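Local coordinates for amyloid-like protein 1 (Homo sapiens, PDB 3Q7G) that probably binds heparan sulfate and related sulfated glycans through its helical E2 domain, at residues R135-E140 / E178-S183. Numbering follows the deposited sequence.
Sequences RYLRAE and ERVNQS. With GU4 (2,3,4,6-tetra-O-sulfonato-alpha-D-glucopyranose), chain C.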
loop_
_atom_site.group_PDB
_atom_site.type_symbol
_atom_site.label_atom_id
_atom_site.label_comp_id
_atom_site.label_asym_id
_atom_site.label_seq_id
_atom_site.Cartn_x
_atom_site.Cartn_y
_atom_site.Cartn_z
ATOM N N ARG A 135 -23.146 -15.359 -7.879
ATOM C CA ARG A 135 -22.903 -13.927 -7.754
ATOM C C ARG A 135 -23.151 -13.506 -6.303
ATOM O O ARG A 135 -22.406 -12.695 -5.745
ATOM C CB ARG A 135 -23.816 -13.145 -8.700
ATOM C CG ARG A 135 -23.513 -13.369 -10.177
ATOM C CD ARG A 135 -24.328 -12.429 -11.067
ATOM N NE ARG A 135 -23.919 -11.027 -10.931
ATOM C CZ ARG A 135 -22.913 -10.458 -11.599
ATOM N NH1 ARG A 135 -22.194 -11.162 -12.469
ATOM N NH2 ARG A 135 -22.629 -9.173 -11.401
ATOM N N TYR A 136 -24.193 -14.058 -5.696
ATOM C CA TYR A 136 -24.503 -13.741 -4.298
ATOM C C TYR A 136 -23.381 -14.223 -3.344
ATOM O O TYR A 136 -22.951 -13.483 -2.433
ATOM C CB TYR A 136 -25.815 -14.389 -3.871
ATOM C CG TYR A 136 -26.028 -14.306 -2.383
ATOM C CD1 TYR A 136 -26.292 -13.080 -1.774
ATOM C CD2 TYR A 136 -25.863 -15.429 -1.570
ATOM C CE1 TYR A 136 -26.374 -12.966 -0.402
ATOM C CE2 TYR A 136 -25.940 -15.329 -0.185
ATOM C CZ TYR A 136 -26.191 -14.096 0.389
ATOM O OH TYR A 136 -26.233 -13.979 1.761
ATOM N N LEU A 137 -22.917 -15.455 -3.552
ATOM C CA LEU A 137 -21.843 -16.009 -2.720
ATOM C C LEU A 137 -20.593 -15.175 -2.928
ATOM O O LEU A 137 -19.829 -14.957 -1.993
ATOM C CB LEU A 137 -21.564 -17.468 -3.092
ATOM C CG LEU A 137 -22.686 -18.453 -2.779
ATOM C CD1 LEU A 137 -22.304 -19.843 -3.218
ATOM C CD2 LEU A 137 -22.979 -18.415 -1.278
ATOM N N ARG A 138 -20.384 -14.716 -4.158
ATOM C CA ARG A 138 -19.211 -13.905 -4.456
ATOM C C ARG A 138 -19.296 -12.577 -3.705
ATOM O O ARG A 138 -18.288 -12.073 -3.233
ATOM C CB ARG A 138 -19.103 -13.653 -5.958
ATOM C CG ARG A 138 -18.685 -14.870 -6.791
ATOM C CD ARG A 138 -17.233 -14.748 -7.244
ATOM N NE ARG A 138 -17.011 -13.543 -8.043
ATOM C CZ ARG A 138 -15.827 -12.945 -8.178
ATOM N NH1 ARG A 138 -14.758 -13.444 -7.565
ATOM N NH2 ARG A 138 -15.708 -11.848 -8.923
ATOM N N ALA A 139 -20.502 -12.017 -3.580
ATOM C CA ALA A 139 -20.665 -10.751 -2.860
ATOM C C ALA A 139 -20.359 -10.975 -1.377
ATOM O O ALA A 139 -19.732 -10.137 -0.720
ATOM C CB ALA A 139 -22.097 -10.216 -3.024
ATOM N N GLU A 140 -20.807 -12.110 -0.844
ATOM C CA GLU A 140 -20.548 -12.406 0.571
ATOM C C GLU A 140 -19.055 -12.678 0.783
ATOM O O GLU A 140 -18.471 -12.249 1.769
ATOM C CB GLU A 140 -21.385 -13.608 1.027
ATOM C CG GLU A 140 -22.892 -13.339 1.098
ATOM C CD GLU A 140 -23.274 -12.387 2.233
ATOM O OE1 GLU A 140 -24.474 -12.372 2.636
ATOM O OE2 GLU A 140 -22.381 -11.656 2.720
ATOM N N GLU A 178 -23.822 -16.832 8.793
ATOM C CA GLU A 178 -25.228 -17.087 9.115
ATOM C C GLU A 178 -26.126 -16.489 8.038
ATOM O O GLU A 178 -27.146 -17.078 7.692
ATOM C CB GLU A 178 -25.591 -16.511 10.487
ATOM N N ARG A 179 -25.741 -15.326 7.503
ATOM C CA ARG A 179 -26.522 -14.684 6.437
ATOM C C ARG A 179 -26.560 -15.628 5.245
ATOM O O ARG A 179 -27.621 -15.891 4.671
ATOM C CB ARG A 179 -25.877 -13.366 5.990
ATOM C CG ARG A 179 -26.760 -12.139 6.155
ATOM C CD ARG A 179 -26.512 -11.104 5.051
ATOM N NE ARG A 179 -25.095 -10.883 4.777
ATOM C CZ ARG A 179 -24.341 -9.943 5.335
ATOM N NH1 ARG A 179 -24.844 -9.098 6.221
ATOM N NH2 ARG A 179 -23.063 -9.849 4.996
ATOM N N VAL A 180 -25.393 -16.146 4.886
ATOM C CA VAL A 180 -25.293 -17.068 3.765
ATOM C C VAL A 180 -26.179 -18.296 3.929
ATOM O O VAL A 180 -26.866 -18.696 2.981
ATOM C CB VAL A 180 -23.855 -17.558 3.558
ATOM C CG1 VAL A 180 -23.831 -18.627 2.484
ATOM C CG2 VAL A 180 -22.962 -16.394 3.147
ATOM N N ASN A 181 -26.163 -18.907 5.109
ATOM C CA ASN A 181 -26.981 -20.094 5.315
ATOM C C ASN A 181 -28.463 -19.727 5.228
ATOM O O ASN A 181 -29.264 -20.492 4.685
ATOM C CB ASN A 181 -26.652 -20.761 6.659
ATOM C CG ASN A 181 -25.210 -21.266 6.722
ATOM O OD1 ASN A 181 -24.594 -21.587 5.688
ATOM N ND2 ASN A 181 -24.669 -21.353 7.933
ATOM N N GLN A 182 -28.823 -18.555 5.750
ATOM C CA GLN A 182 -30.202 -18.103 5.671
ATOM C C GLN A 182 -30.587 -17.980 4.201
ATOM O O GLN A 182 -31.599 -18.546 3.772
ATOM C CB GLN A 182 -30.378 -16.739 6.340
ATOM C CG GLN A 182 -30.621 -16.785 7.834
ATOM C CD GLN A 182 -31.817 -17.644 8.196
ATOM O OE1 GLN A 182 -32.702 -17.890 7.366
ATOM N NE2 GLN A 182 -31.860 -18.094 9.444
ATOM N N SER A 183 -29.775 -17.254 3.427
ATOM C CA SER A 183 -30.048 -17.053 1.996
ATOM C C SER A 183 -30.147 -18.397 1.269
ATOM O O SER A 183 -30.996 -18.569 0.403
ATOM C CB SER A 183 -28.960 -16.174 1.329
ATOM O OG SER A 183 -28.871 -14.871 1.903
HETATM C C1 GU4 C . -12.319 -6.637 -5.112
HETATM O O5 GU4 C . -13.278 -6.675 -6.181
HETATM C C5 GU4 C . -12.838 -7.372 -7.359
HETATM C C6 GU4 C . -14.149 -7.581 -8.116
HETATM O O6 GU4 C . -15.009 -8.373 -7.289
HETATM S S6 GU4 C . -16.432 -8.374 -7.444
HETATM O O22 GU4 C . -16.605 -7.229 -8.403
HETATM O O23 GU4 C . -16.955 -9.486 -8.323
HETATM O O21 GU4 C . -17.274 -7.888 -6.316
HETATM C C4 GU4 C . -12.314 -8.790 -7.102
HETATM O O4 GU4 C . -11.582 -9.205 -8.261
HETATM S S4 GU4 C . -12.021 -10.467 -8.779
HETATM O O25 GU4 C . -12.369 -11.379 -7.638
HETATM O O26 GU4 C . -13.218 -10.254 -9.657
HETATM O O24 GU4 C . -10.928 -11.087 -9.596
HETATM C C3 GU4 C . -11.399 -8.847 -5.876
HETATM O O3 GU4 C . -11.244 -10.221 -5.507
HETATM S S3 GU4 C . -9.855 -10.549 -5.395
HETATM O O28 GU4 C . -9.224 -9.678 -4.352
HETATM O O29 GU4 C . -9.174 -10.325 -6.714
HETATM O O27 GU4 C . -9.699 -11.991 -5.016
HETATM C C2 GU4 C . -12.033 -8.080 -4.708
HETATM O O2 GU4 C . -11.158 -8.077 -3.577
HETATM S S2 GU4 C . -11.932 -8.207 -2.377
HETATM O O11 GU4 C . -11.604 -9.512 -1.705
HETATM O O12 GU4 C . -11.592 -7.076 -1.442
HETATM O O10 GU4 C . -13.381 -8.147 -2.692
#
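Glu140 and Arg179 meet side-on in a two-bond salt bridge. Arg179 NE lies 2.7 Å from Glu140 OE1, and Arg179 NH2 lies 3.0 Å from Glu140 OE2. Each carboxylate oxygen uses its syn lone pair. The two flat groups are nearly coplanar, 6° apart, which suits this paired geometry. Bends in the Arg179 chain turn the NE/NH2 edge of its guanidinium to the acid. Tyr136 approaches from one helical turn before Glu140. Its CG is anti to the backbone N (chi1 169°), and this sends the ring across to the other helix. There Tyr136 OH sits 2.8 Å from Ser183 OG, Ser183 CB comes within 3.5 Å of Tyr136 CE2, and Val180 CA lies at the ring edge. OE1 takes the Arg179 NE bond and, more weakly, the Tyr136 hydroxyl. With an alanine in place of Glu140 the carboxylate is gone, and the Arg179 guanidinium, left with Glu143 as its acid partner and close to Arg108, would probably be freer to turn. Val180 and Glu140 slide past each other in opposite directions, Val180 CG2 3.7 Å from Glu140 CG. Leu137 crosses Val180 at about a right angle, CD2 to CG1 3.9 Å. Arg138 takes no part in this pairing but hydrogen-bonds one sulfate of the bound GU4, consistent with glycan binding by the E2 domain. Arg145, Lys142, Arg149 and His209 also hydrogen-bond it. The segments belong to helices 126-157 and 159-184, whose axes here run antiparallel (168°) and 10.9 Å apart. Helix 64-119 packs against the pair through Arg108, Ala111 and Leu112.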